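Local coordinates for glycosyl hydrolases family 2, sugar binding domain protein (Bacteroides uniformis str. 3978 T3 ii, PDB 6D1P) that probably hydrolyses O-glycosidic bonds as a beta-glucuronidase of glycoside hydrolase family 2, from a human gut bacterium, at residues 347-350 and 351-355; 370-373 and 374-378; 406-409 and 410-414; 491-494 and 495-498; 609-612 and 613-616. All coordinates share one frame; numbering follows the deposited sequence.

Contact 1. Residues 347-350 and 351-355; sequences RTEM and QQIKE
Q351 lies one helical turn after R347, and its side chain runs outward beside it. Its CB sits 3.4 Å from R347 O, the carbonyl that also takes Q351 N in a helix bond of 3.0 Å. CG still skirts the same oxygen, and beyond it the chain runs extended (chi2 176°). At the end, Q351 NE2 comes within 3.8 Å of R347 NH1, at the edge of the guanidinium and near its plane, the amide turned 64° against it. No bond joins the two donors; R347 spends NH2 on a salt bridge to E378 of the next helix. On the buried side of the same helix, M350 SD rests 4.3 Å from I353 CD1, an apolar touch, and M350 also packs on L375 and C376. E349 forms salt bridges with R330 and K579. These i to i+3 and i to i+4 contacts belong to helix 343-356, the crossover between strands 321-329 and 360-362 in the TIM barrel.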
loop_
_atom_site.group_PDB
_atom_site.type_symbol
_atom_site.label_atom_id
_atom_site.label_comp_id
_atom_site.label_asym_id
_atom_site.label_seq_id
_atom_site.Cartn_x
_atom_site.Cartn_y
_atom_site.Cartn_z
ATOM N N ARG A 347 8.152 0.297 30.202
ATOM C CA ARG A 347 8.155 0.551 31.649
ATOM C C ARG A 347 6.753 0.827 32.159
ATOM O O ARG A 347 6.298 0.221 33.136
ATOM C CB ARG A 347 9.051 1.741 31.991
ATOM C CG ARG A 347 10.514 1.434 32.064
ATOM C CD ARG A 347 11.198 2.311 33.097
ATOM N NE ARG A 347 12.327 1.586 33.673
ATOM C CZ ARG A 347 12.271 0.863 34.789
ATOM N NH1 ARG A 347 11.144 0.782 35.498
ATOM N NH2 ARG A 347 13.360 0.239 35.210
ATOM N N THR A 348 6.065 1.766 31.519
ATOM C CA THR A 348 4.714 2.115 31.930
ATOM C C THR A 348 3.816 0.886 31.979
ATOM O O THR A 348 3.062 0.693 32.941
ATOM C CB THR A 348 4.144 3.161 30.968
ATOM O OG1 THR A 348 4.884 4.378 31.102
ATOM C CG2 THR A 348 2.674 3.416 31.269
ATOM N N GLU A 349 3.899 0.034 30.947
ATOM C CA GLU A 349 2.971 -1.089 30.834
ATOM C C GLU A 349 3.301 -2.180 31.839
ATOM O O GLU A 349 2.409 -2.707 32.515
ATOM C CB GLU A 349 2.988 -1.642 29.409
ATOM C CG GLU A 349 2.275 -2.982 29.233
ATOM C CD GLU A 349 2.467 -3.548 27.819
ATOM O OE1 GLU A 349 3.151 -2.862 27.004
ATOM O OE2 GLU A 349 1.954 -4.662 27.524
ATOM N N MET A 350 4.576 -2.541 31.947
ATOM C CA MET A 350 4.962 -3.572 32.908
ATOM C C MET A 350 4.612 -3.150 34.335
ATOM O O MET A 350 4.080 -3.953 35.114
ATOM C CB MET A 350 6.450 -3.897 32.760
ATOM C CG MET A 350 6.839 -4.403 31.368
ATOM S SD MET A 350 5.799 -5.767 30.785
ATOM C CE MET A 350 6.134 -7.010 32.026
ATOM N N GLN A 351 4.840 -1.875 34.679
ATOM C CA GLN A 351 4.393 -1.377 35.982
ATOM C C GLN A 351 2.890 -1.540 36.151
ATOM O O GLN A 351 2.423 -1.944 37.220
ATOM C CB GLN A 351 4.789 0.093 36.173
ATOM C CG GLN A 351 6.055 0.288 36.991
ATOM C CD GLN A 351 6.484 1.746 37.096
ATOM O OE1 GLN A 351 5.719 2.607 37.558
ATOM N NE2 GLN A 351 7.724 2.031 36.674
ATOM N N GLN A 352 2.116 -1.231 35.112
ATOM C CA GLN A 352 0.669 -1.374 35.215
ATOM C C GLN A 352 0.285 -2.818 35.518
ATOM O O GLN A 352 -0.661 -3.082 36.277
ATOM C CB GLN A 352 0.019 -0.905 33.915
ATOM C CG GLN A 352 -1.378 -0.311 34.050
ATOM C CD GLN A 352 -1.934 0.143 32.690
ATOM O OE1 GLN A 352 -1.404 -0.229 31.646
ATOM N NE2 GLN A 352 -3.001 0.937 32.704
ATOM N N ILE A 353 1.023 -3.764 34.934
ATOM C CA ILE A 353 0.773 -5.181 35.163
ATOM C C ILE A 353 1.143 -5.553 36.594
ATOM O O ILE A 353 0.340 -6.152 37.324
ATOM C CB ILE A 353 1.551 -6.025 34.132
ATOM C CG1 ILE A 353 1.020 -5.742 32.721
ATOM C CG2 ILE A 353 1.498 -7.504 34.489
ATOM C CD1 ILE A 353 1.656 -6.547 31.633
ATOM N N LYS A 354 2.368 -5.207 37.004
ATOM C CA LYS A 354 2.809 -5.461 38.372
ATOM C C LYS A 354 1.821 -4.895 39.389
ATOM O O LYS A 354 1.438 -5.581 40.339
ATOM C CB LYS A 354 4.200 -4.869 38.589
ATOM C CG LYS A 354 4.716 -5.075 40.008
ATOM C CD LYS A 354 5.074 -6.528 40.261
ATOM C CE LYS A 354 5.501 -6.746 41.716
ATOM N NZ LYS A 354 6.174 -8.071 41.862
ATOM N N GLU A 355 1.357 -3.661 39.168
ATOM C CA GLU A 355 0.388 -3.034 40.063
ATOM C C GLU A 355 -0.964 -3.722 40.050
ATOM O O GLU A 355 -1.760 -3.492 40.966
ATOM C CB GLU A 355 0.200 -1.567 39.681
ATOM C CG GLU A 355 1.421 -0.763 39.990
ATOM C CD GLU A 355 1.419 0.593 39.332
ATOM O OE1 GLU A 355 0.345 1.014 38.832
ATOM O OE2 GLU A 355 2.505 1.227 39.306
#

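Contact 2. Residues 370-373 and 374-378; sequences GIIL and RLCDE
I371 and L375 make the snug side of this helical turn: their side chains lie alongside each other, pointing the same way, with I371 CG2 4.0 Å from L375 CD1. L375 CD1 also reaches back to the backbone, 3.3 Å from I371 O, the acceptor of the L375 N bond. A second apolar pair follows, I372 CG2 with C376 SG at 4.3 Å. The exposed side belongs to R374. With CG beside the backbone N (chi1 -73°) and a bend at chi3, the chain turns back along the first turn and lays its guanidinium over G370 and I371. G370 O stands 3.3 Å above the plane of the group, off its centre, while I371 N is above the centre. G370 O bonds to R374 N at 2.9 Å, and the nearby NE makes no hydrogen bond with it. R374 NH1 comes nearest I371 at CG1, 3.9 Å away. Helix 370-379 links strands 360-362 and 382-386 of the barrel. L375 faces helix 343-356, touching R347 and M350; L373 and C376 lean on strand 382-386, and D377 hydrogen-bonds to H417 and S419 in the loop before strand 420-432.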
loop_
_atom_site.group_PDB
_atom_site.type_symbol
_atom_site.label_atom_id
_atom_site.label_comp_id
_atom_site.label_asym_id
_atom_site.label_seq_id
_atom_site.Cartn_x
_atom_site.Cartn_y
_atom_site.Cartn_z
ATOM N N GLY A 370 14.351 -7.686 25.091
ATOM C CA GLY A 370 15.114 -7.837 26.317
ATOM C C GLY A 370 14.718 -6.844 27.395
ATOM O O GLY A 370 14.886 -7.131 28.585
ATOM N N ILE A 371 14.180 -5.682 27.001
ATOM C CA ILE A 371 13.693 -4.704 27.968
ATOM C C ILE A 371 12.576 -5.298 28.805
ATOM O O ILE A 371 12.463 -5.015 30.005
ATOM C CB ILE A 371 13.235 -3.421 27.248
ATOM C CG1 ILE A 371 14.384 -2.869 26.411
ATOM C CG2 ILE A 371 12.778 -2.384 28.244
ATOM C CD1 ILE A 371 13.977 -1.808 25.431
ATOM N N ILE A 372 11.735 -6.132 28.192
ATOM C CA ILE A 372 10.647 -6.755 28.940
ATOM C C ILE A 372 11.196 -7.760 29.943
ATOM O O ILE A 372 10.720 -7.851 31.081
ATOM C CB ILE A 372 9.654 -7.413 27.970
ATOM C CG1 ILE A 372 9.103 -6.372 26.972
ATOM C CG2 ILE A 372 8.566 -8.137 28.749
ATOM C CD1 ILE A 372 8.149 -5.406 27.575
ATOM N N LEU A 373 12.209 -8.527 29.534
ATOM C CA LEU A 373 12.817 -9.510 30.424
ATOM C C LEU A 373 13.454 -8.827 31.628
ATOM O O LEU A 373 13.235 -9.235 32.776
ATOM C CB LEU A 373 13.849 -10.334 29.648
ATOM C CG LEU A 373 13.337 -11.460 28.741
ATOM C CD1 LEU A 373 12.870 -12.594 29.622
ATOM C CD2 LEU A 373 12.208 -11.041 27.755
ATOM N N ARG A 374 14.240 -7.772 31.381
ATOM C CA ARG A 374 14.807 -7.010 32.487
ATOM C C ARG A 374 13.715 -6.483 33.407
ATOM O O ARG A 374 13.836 -6.565 34.633
ATOM C CB ARG A 374 15.663 -5.865 31.957
ATOM C CG ARG A 374 16.974 -6.315 31.369
ATOM C CD ARG A 374 17.574 -5.237 30.483
ATOM N NE ARG A 374 17.936 -5.808 29.193
ATOM C CZ ARG A 374 18.019 -5.127 28.056
ATOM N NH1 ARG A 374 17.766 -3.816 28.032
ATOM N NH2 ARG A 374 18.343 -5.774 26.942
ATOM N N LEU A 375 12.619 -5.971 32.838
ATOM C CA LEU A 375 11.523 -5.499 33.683
ATOM C C LEU A 375 10.904 -6.628 34.508
ATOM O O LEU A 375 10.499 -6.413 35.658
ATOM C CB LEU A 375 10.468 -4.804 32.823
ATOM C CG LEU A 375 10.869 -3.393 32.361
ATOM C CD1 LEU A 375 10.092 -2.968 31.091
ATOM C CD2 LEU A 375 10.690 -2.372 33.493
ATOM N N CYS A 376 10.826 -7.832 33.953
ATOM C CA CYS A 376 10.295 -8.954 34.719
ATOM C C CYS A 376 11.256 -9.341 35.840
ATOM O O CYS A 376 10.843 -9.539 36.988
ATOM C CB CYS A 376 10.021 -10.134 33.777
ATOM S SG CYS A 376 8.612 -9.835 32.659
ATOM N N ASP A 377 12.550 -9.434 35.524
ATOM C CA ASP A 377 13.558 -9.603 36.562
ATOM C C ASP A 377 13.422 -8.549 37.661
ATOM O O ASP A 377 13.538 -8.861 38.854
ATOM C CB ASP A 377 14.949 -9.540 35.945
ATOM C CG ASP A 377 15.289 -10.789 35.171
ATOM O OD1 ASP A 377 14.466 -11.720 35.163
ATOM O OD2 ASP A 377 16.376 -10.856 34.565
ATOM N N GLU A 378 13.165 -7.297 37.282
ATOM C CA GLU A 378 13.278 -6.194 38.225
ATOM C C GLU A 378 12.000 -5.962 39.029
ATOM O O GLU A 378 12.066 -5.719 40.240
ATOM C CB GLU A 378 13.687 -4.933 37.468
ATOM C CG GLU A 378 13.604 -3.654 38.266
ATOM C CD GLU A 378 13.656 -2.412 37.366
ATOM O OE1 GLU A 378 14.335 -2.444 36.304
ATOM O OE2 GLU A 378 13.002 -1.406 37.718
#

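Contact 3. Residues 406-409 and 410-414; sequences MLTN and MIEQH
L407 carries CG opposite its own backbone N (chi1 180°), while I411 holds CG1 beside the N (chi1 -72°); with these torsions the two side chains run together, and L407 CD1 closes to 3.6 Å from I411 CD1. The same leucine methyl receives M410 CE at 3.9 Å from another direction, the methionine bending at its last torsion to get there. Together the three form an apolar strip on the buried flank, against L425 and W423 of strand 420-432 and L450 and A454 of helix 440-457. On the more polar flank, T408 and E412 travel side by side, the methyl CG2 of T408 lying 3.8 Å from E412 OE1, while T408 OG1 turns to R404 O. N409 and Q413 also run together, their amide planes only 18° apart. Q413 CB is pressed to 3.0 Å from N409 O, which accepts Q413 N at 2.8 Å, and Q413 NE2 comes up to N409 CB at 3.6 Å. The two amides touch without a hydrogen bond between them. N409 ND2 is taken by D135, Q413 OE1 by Q367 and Q413 NE2 by E136 O. The amide ends thus turn their hydrogen-bonding capacity outward, tying this barrel helix to the loop carrying D135 and E136 and to Q367, while L407, M410 and I411 pack its inner side through apolar contact.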
loop_
_atom_site.group_PDB
_atom_site.type_symbol
_atom_site.label_atom_id
_atom_site.label_comp_id
_atom_site.label_asym_id
_atom_site.label_seq_id
_atom_site.Cartn_x
_atom_site.Cartn_y
_atom_site.Cartn_z
ATOM N N MET A 406 15.515 -20.306 16.271
ATOM C CA MET A 406 14.921 -19.344 17.193
ATOM C C MET A 406 14.851 -19.915 18.609
ATOM O O MET A 406 15.073 -19.189 19.586
ATOM C CB MET A 406 13.550 -18.896 16.681
ATOM C CG MET A 406 13.659 -18.075 15.393
ATOM S SD MET A 406 12.122 -17.324 14.813
ATOM C CE MET A 406 11.982 -15.879 15.864
ATOM N N LEU A 407 14.585 -21.217 18.746
ATOM C CA LEU A 407 14.644 -21.821 20.075
ATOM C C LEU A 407 16.029 -21.645 20.674
ATOM O O LEU A 407 16.174 -21.212 21.824
ATOM C CB LEU A 407 14.267 -23.299 20.012
ATOM C CG LEU A 407 14.315 -23.994 21.368
ATOM C CD1 LEU A 407 13.394 -23.321 22.352
ATOM C CD2 LEU A 407 13.944 -25.455 21.199
ATOM N N THR A 408 17.060 -21.925 19.871
ATOM C CA THR A 408 18.441 -21.765 20.312
ATOM C C THR A 408 18.730 -20.324 20.712
ATOM O O THR A 408 19.298 -20.066 21.782
ATOM C CB THR A 408 19.382 -22.225 19.199
ATOM O OG1 THR A 408 19.147 -23.617 18.937
ATOM C CG2 THR A 408 20.832 -22.009 19.573
ATOM N N ASN A 409 18.320 -19.368 19.871
ATOM C CA ASN A 409 18.583 -17.962 20.158
ATOM C C ASN A 409 17.825 -17.505 21.399
ATOM O O ASN A 409 18.376 -16.792 22.244
ATOM C CB ASN A 409 18.210 -17.089 18.955
ATOM C CG ASN A 409 19.217 -17.175 17.824
ATOM O OD1 ASN A 409 20.351 -17.583 18.021
ATOM N ND2 ASN A 409 18.804 -16.765 16.627
ATOM N N MET A 410 16.561 -17.901 21.525
ATOM C CA MET A 410 15.766 -17.475 22.669
ATOM C C MET A 410 16.386 -17.940 23.980
ATOM O O MET A 410 16.504 -17.165 24.935
ATOM C CB MET A 410 14.348 -18.010 22.542
ATOM C CG MET A 410 13.392 -17.385 23.514
ATOM S SD MET A 410 11.792 -18.183 23.447
ATOM C CE MET A 410 12.263 -19.855 23.856
ATOM N N ILE A 411 16.779 -19.211 24.040
ATOM C CA ILE A 411 17.360 -19.770 25.253
ATOM C C ILE A 411 18.720 -19.147 25.527
ATOM O O ILE A 411 18.998 -18.692 26.637
ATOM C CB ILE A 411 17.449 -21.298 25.132
ATOM C CG1 ILE A 411 16.052 -21.912 25.237
ATOM C CG2 ILE A 411 18.394 -21.851 26.183
ATOM C CD1 ILE A 411 16.012 -23.347 24.804
ATOM N N GLU A 412 19.584 -19.099 24.518
ATOM C CA GLU A 412 20.917 -18.556 24.750
ATOM C C GLU A 412 20.876 -17.081 25.131
ATOM O O GLU A 412 21.682 -16.637 25.955
ATOM C CB GLU A 412 21.795 -18.774 23.519
ATOM C CG GLU A 412 22.419 -20.170 23.498
ATOM C CD GLU A 412 23.230 -20.440 22.251
ATOM O OE1 GLU A 412 23.232 -19.575 21.336
ATOM O OE2 GLU A 412 23.851 -21.523 22.178
ATOM N N GLN A 413 19.932 -16.318 24.572
ATOM C CA GLN A 413 19.881 -14.882 24.793
ATOM C C GLN A 413 19.172 -14.492 26.085
ATOM O O GLN A 413 19.414 -13.395 26.593
ATOM C CB GLN A 413 19.212 -14.195 23.588
ATOM C CG GLN A 413 20.151 -14.084 22.373
ATOM C CD GLN A 413 19.432 -13.814 21.047
ATOM O OE1 GLN A 413 18.337 -13.260 21.013
ATOM N NE2 GLN A 413 20.059 -14.210 19.956
ATOM N N HIS A 414 18.313 -15.351 26.635
ATOM C CA HIS A 414 17.554 -15.007 27.834
ATOM C C HIS A 414 17.816 -15.913 29.033
ATOM O O HIS A 414 17.181 -15.725 30.078
ATOM C CB HIS A 414 16.051 -15.019 27.526
ATOM C CG HIS A 414 15.607 -13.874 26.686
ATOM N ND1 HIS A 414 14.307 -13.729 26.249
ATOM C CD2 HIS A 414 16.289 -12.809 26.203
ATOM C CE1 HIS A 414 14.211 -12.623 25.532
ATOM N NE2 HIS A 414 15.398 -12.044 25.495
#

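Contact 4. Residues 491-494 and 495-498; sequences FRNY and REME
This is the start of a helix, where a 3-10 turn at 491-493 passes into helix 494-503 after strand 477-479 of the TIM barrel domain. Its main side-chain contact is the i to i+4 pair Y494 and E498: Y494 OH donates to E498 OE2 at 2.5 Å. The oxygen lies at the edge of the ring, near its plane, yet the hydroxyl reaches it from above the carboxylate plane, 49° out. Ring and carboxylate stand 69° apart. E498 arrives by bending at chi2 (82°), which brings the carboxylate back to Y494, one turn earlier. N493 occupies the N-cap position, but its side chain makes no capping bond; OD1 turns back to R490 N. Water does part of the bridging instead: water 2 links R492 O to R495 N, at 2.8 and 2.9 Å, and water 3 joins N493 ND2 to E496 OE1. M497 SD packs 3.9 Å from N493 CB. E498 OE2 also accepts from H510 ND1, and Y494 meets H560 of helix 550-564. Two donors thus converge on one buried carboxylate oxygen, which would be expected to stabilise its negative charge and would probably orient the tyrosine hydroxyl, which also has a weak bond from Q564.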
loop_
_atom_site.group_PDB
_atom_site.type_symbol
_atom_site.label_atom_id
_atom_site.label_comp_id
_atom_site.label_asym_id
_atom_site.label_seq_id
_atom_site.Cartn_x
_atom_site.Cartn_y
_atom_site.Cartn_z
ATOM N N PHE A 491 -19.198 -20.038 32.582
ATOM C CA PHE A 491 -18.024 -19.766 33.404
ATOM C C PHE A 491 -18.139 -20.439 34.769
ATOM O O PHE A 491 -17.114 -20.740 35.398
ATOM C CB PHE A 491 -17.737 -18.249 33.510
ATOM C CG PHE A 491 -18.780 -17.425 34.244
ATOM C CD1 PHE A 491 -18.925 -17.507 35.629
ATOM C CD2 PHE A 491 -19.540 -16.496 33.558
ATOM C CE1 PHE A 491 -19.866 -16.724 36.305
ATOM C CE2 PHE A 491 -20.473 -15.693 34.214
ATOM C CZ PHE A 491 -20.636 -15.806 35.592
ATOM N N ARG A 492 -19.362 -20.747 35.201
ATOM C CA ARG A 492 -19.552 -21.538 36.410
ATOM C C ARG A 492 -19.046 -22.976 36.260
ATOM O O ARG A 492 -18.838 -23.655 37.275
ATOM C CB ARG A 492 -21.031 -21.507 36.801
ATOM C CG ARG A 492 -21.436 -20.195 37.471
ATOM C CD ARG A 492 -22.939 -20.033 37.559
ATOM N NE ARG A 492 -23.319 -18.852 38.346
ATOM C CZ ARG A 492 -23.608 -17.658 37.821
ATOM N NH1 ARG A 492 -23.552 -17.459 36.506
ATOM N NH2 ARG A 492 -23.956 -16.651 38.604
ATOM N N ASN A 493 -18.795 -23.441 35.036
ATOM C CA ASN A 493 -18.219 -24.768 34.830
ATOM C C ASN A 493 -16.702 -24.793 34.954
ATOM O O ASN A 493 -16.093 -25.826 34.644
ATOM C CB ASN A 493 -18.636 -25.299 33.458
ATOM C CG ASN A 493 -20.137 -25.439 33.334
ATOM O OD1 ASN A 493 -20.737 -25.046 32.334
ATOM N ND2 ASN A 493 -20.764 -26.010 34.375
ATOM N N TYR A 494 -16.087 -23.698 35.421
ATOM C CA TYR A 494 -14.632 -23.558 35.355
ATOM C C TYR A 494 -13.918 -24.631 36.175
ATOM O O TYR A 494 -13.020 -25.316 35.675
ATOM C CB TYR A 494 -14.213 -22.155 35.830
ATOM C CG TYR A 494 -12.725 -22.046 36.156
ATOM C CD1 TYR A 494 -11.758 -22.454 35.243
ATOM C CD2 TYR A 494 -12.293 -21.535 37.371
ATOM C CE1 TYR A 494 -10.411 -22.369 35.540
ATOM C CE2 TYR A 494 -10.936 -21.442 37.678
ATOM C CZ TYR A 494 -10.005 -21.862 36.764
ATOM O OH TYR A 494 -8.655 -21.778 37.061
ATOM N N ARG A 495 -14.261 -24.752 37.457
ATOM C CA ARG A 495 -13.548 -25.700 38.302
ATOM C C ARG A 495 -13.613 -27.111 37.727
ATOM O O ARG A 495 -12.602 -27.815 37.693
ATOM C CB ARG A 495 -14.111 -25.675 39.729
ATOM C CG ARG A 495 -13.382 -26.621 40.679
ATOM C CD ARG A 495 -14.218 -26.941 41.919
ATOM N NE ARG A 495 -14.268 -25.850 42.891
ATOM C CZ ARG A 495 -15.338 -25.572 43.637
ATOM N NH1 ARG A 495 -16.447 -26.298 43.503
ATOM N NH2 ARG A 495 -15.306 -24.563 44.513
ATOM N N GLU A 496 -14.790 -27.536 37.263
ATOM C CA GLU A 496 -14.929 -28.879 36.711
ATOM C C GLU A 496 -13.976 -29.082 35.528
ATOM O O GLU A 496 -13.197 -30.044 35.507
ATOM C CB GLU A 496 -16.394 -29.120 36.313
ATOM C CG GLU A 496 -16.674 -30.478 35.629
ATOM C CD GLU A 496 -18.097 -30.609 35.065
ATOM O OE1 GLU A 496 -19.024 -29.908 35.548
ATOM O OE2 GLU A 496 -18.289 -31.416 34.124
ATOM N N MET A 497 -13.983 -28.143 34.562
ATOM C CA MET A 497 -13.074 -28.226 33.416
ATOM C C MET A 497 -11.614 -28.126 33.849
ATOM O O MET A 497 -10.741 -28.801 33.285
ATOM C CB MET A 497 -13.403 -27.127 32.409
ATOM C CG MET A 497 -14.837 -27.157 31.939
ATOM S SD MET A 497 -15.416 -25.566 31.297
ATOM C CE MET A 497 -14.766 -25.548 29.612
ATOM N N GLU A 498 -11.327 -27.300 34.857
ATOM C CA GLU A 498 -9.948 -27.213 35.328
ATOM C C GLU A 498 -9.505 -28.518 35.976
ATOM O O GLU A 498 -8.362 -28.966 35.776
ATOM C CB GLU A 498 -9.796 -26.059 36.317
ATOM C CG GLU A 498 -8.367 -25.578 36.496
ATOM C CD GLU A 498 -7.952 -24.611 35.385
ATOM O OE1 GLU A 498 -8.177 -24.947 34.207
ATOM O OE2 GLU A 498 -7.431 -23.510 35.693
HETATM O O HOH W 1 -17.960 -26.478 37.967
HETATM O O HOH W 2 -16.448 -23.221 38.613
HETATM O O HOH W 3 -19.167 -27.462 36.439
#

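Contact 5. Residues 609-612 and 613-616; sequences SYYV and FQSY
Q614 sets its amide against the rings of both Y610 and Y611, one on each polar atom. Against Y611 it lies alongside, pointing the same way, with amide and ring planes 55° apart; OE1 approaches the ring edge, near its plane, 3.5 Å from Y611 CD1. Against Y610 the amide plane is turned 72° to the ring, and Q614 NE2 comes to 3.8 Å from Y610 CE1. The rings themselves are set edge against face: Y611 CD1 is in the plane of Y610 at its edge, while Y610 CD1 sits over a face of Y611, away from its centre. Neither polar end is settled here, since Q614 NE2 bonds to E355 O and Y610 OH to Q352 O. Through both bonds helix 609-617, within the TIM barrel domain, is fastened to helix 343-356. Farther along, S615 has its OG tucked between N and carbonyl carbon (chi1 69°), a torsion that returns the hydroxyl to the backbone, donating to V612 O at 2.8 Å. Y616 brings its ring edge to that oxygen, CD2 lying 3.3 Å from V612 O in plane, and its OH bonds to D558. F613 swings toward helix 550-564, touching L561, and stacks on F575.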
loop_
_atom_site.group_PDB
_atom_site.type_symbol
_atom_site.label_atom_id
_atom_site.label_comp_id
_atom_site.label_asym_id
_atom_site.label_seq_id
_atom_site.Cartn_x
_atom_site.Cartn_y
_atom_site.Cartn_z
ATOM N N SER A 609 -12.556 -4.183 34.273
ATOM C CA SER A 609 -12.094 -5.510 34.648
ATOM C C SER A 609 -10.684 -5.493 35.211
ATOM O O SER A 609 -10.315 -6.426 35.928
ATOM C CB SER A 609 -12.139 -6.430 33.443
ATOM O OG SER A 609 -11.509 -5.794 32.339
ATOM N N TYR A 610 -9.874 -4.476 34.881
ATOM C CA TYR A 610 -8.540 -4.379 35.469
ATOM C C TYR A 610 -8.606 -4.355 37.002
ATOM O O TYR A 610 -7.700 -4.864 37.667
ATOM C CB TYR A 610 -7.824 -3.132 34.932
ATOM C CG TYR A 610 -6.467 -2.827 35.571
ATOM C CD1 TYR A 610 -6.373 -2.030 36.723
ATOM C CD2 TYR A 610 -5.280 -3.308 35.013
ATOM C CE1 TYR A 610 -5.124 -1.735 37.306
ATOM C CE2 TYR A 610 -4.032 -3.027 35.595
ATOM C CZ TYR A 610 -3.966 -2.239 36.747
ATOM O OH TYR A 610 -2.738 -1.954 37.317
ATOM N N TYR A 611 -9.678 -3.783 37.568
ATOM C CA TYR A 611 -9.833 -3.656 39.018
ATOM C C TYR A 611 -10.375 -4.929 39.644
ATOM O O TYR A 611 -10.114 -5.193 40.825
ATOM C CB TYR A 611 -10.748 -2.468 39.338
ATOM C CG TYR A 611 -10.203 -1.209 38.695
ATOM C CD1 TYR A 611 -9.100 -0.569 39.246
ATOM C CD2 TYR A 611 -10.732 -0.704 37.506
ATOM C CE1 TYR A 611 -8.556 0.544 38.666
ATOM C CE2 TYR A 611 -10.178 0.438 36.906
ATOM C CZ TYR A 611 -9.086 1.043 37.499
ATOM O OH TYR A 611 -8.486 2.150 36.982
ATOM N N VAL A 612 -11.131 -5.722 38.883
ATOM C CA VAL A 612 -11.514 -7.036 39.375
ATOM C C VAL A 612 -10.270 -7.843 39.701
ATOM O O VAL A 612 -10.132 -8.371 40.812
ATOM C CB VAL A 612 -12.408 -7.756 38.359
ATOM C CG1 VAL A 612 -12.698 -9.149 38.843
ATOM C CG2 VAL A 612 -13.689 -6.959 38.150
ATOM N N PHE A 613 -9.321 -7.902 38.760
ATOM C CA PHE A 613 -8.060 -8.597 39.031
ATOM C C PHE A 613 -7.303 -7.934 40.168
ATOM O O PHE A 613 -6.746 -8.620 41.037
ATOM C CB PHE A 613 -7.171 -8.650 37.778
ATOM C CG PHE A 613 -7.554 -9.745 36.805
ATOM C CD1 PHE A 613 -7.168 -11.060 37.030
ATOM C CD2 PHE A 613 -8.319 -9.463 35.686
ATOM C CE1 PHE A 613 -7.536 -12.065 36.175
ATOM C CE2 PHE A 613 -8.684 -10.476 34.798
ATOM C CZ PHE A 613 -8.294 -11.777 35.046
ATOM N N GLN A 614 -7.251 -6.600 40.173
ATOM C CA GLN A 614 -6.449 -5.911 41.173
ATOM C C GLN A 614 -6.996 -6.178 42.567
ATOM O O GLN A 614 -6.230 -6.443 43.503
ATOM C CB GLN A 614 -6.408 -4.412 40.888
ATOM C CG GLN A 614 -5.375 -3.630 41.708
ATOM C CD GLN A 614 -5.283 -2.165 41.275
ATOM O OE1 GLN A 614 -6.294 -1.453 41.228
ATOM N NE2 GLN A 614 -4.069 -1.721 40.937
ATOM N N SER A 615 -8.321 -6.176 42.705
ATOM C CA SER A 615 -8.932 -6.391 44.003
ATOM C C SER A 615 -8.633 -7.782 44.551
ATOM O O SER A 615 -8.658 -7.967 45.770
ATOM C CB SER A 615 -10.439 -6.179 43.911
ATOM O OG SER A 615 -11.037 -7.198 43.150
ATOM N N TYR A 616 -8.337 -8.753 43.681
ATOM C CA TYR A 616 -8.027 -10.115 44.110
ATOM C C TYR A 616 -6.538 -10.355 44.285
ATOM O O TYR A 616 -6.141 -11.187 45.102
ATOM C CB TYR A 616 -8.558 -11.125 43.091
ATOM C CG TYR A 616 -9.977 -11.614 43.286
ATOM C CD1 TYR A 616 -10.242 -12.722 44.082
ATOM C CD2 TYR A 616 -11.045 -11.003 42.639
ATOM C CE1 TYR A 616 -11.537 -13.196 44.252
ATOM C CE2 TYR A 616 -12.348 -11.471 42.801
ATOM C CZ TYR A 616 -12.583 -12.576 43.611
ATOM O OH TYR A 616 -13.862 -13.073 43.785
#

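All five contacts lie in the TIM barrel domain. Contact 1 is the hub: it meets contact 2 through the salt bridge R347 NH2 to E378 OE2 (3.0 Å) and through M350 CG against L375 CD1 (3.6 Å), and contact 5 through the probable hydrogen bonds Q352 O to Y610 OH (2.6 Å) and E355 O to Q614 NE2 (2.9 Å). Contact 2 passes the chain of touches to contact 3, L373 CD2 lying 3.4 Å from H414 CE1. Contact 4 stays apart, its nearest atoms about 10 Å from contact 5. A sodium ion lies about 6 Å from the E349 side chain of contact 1.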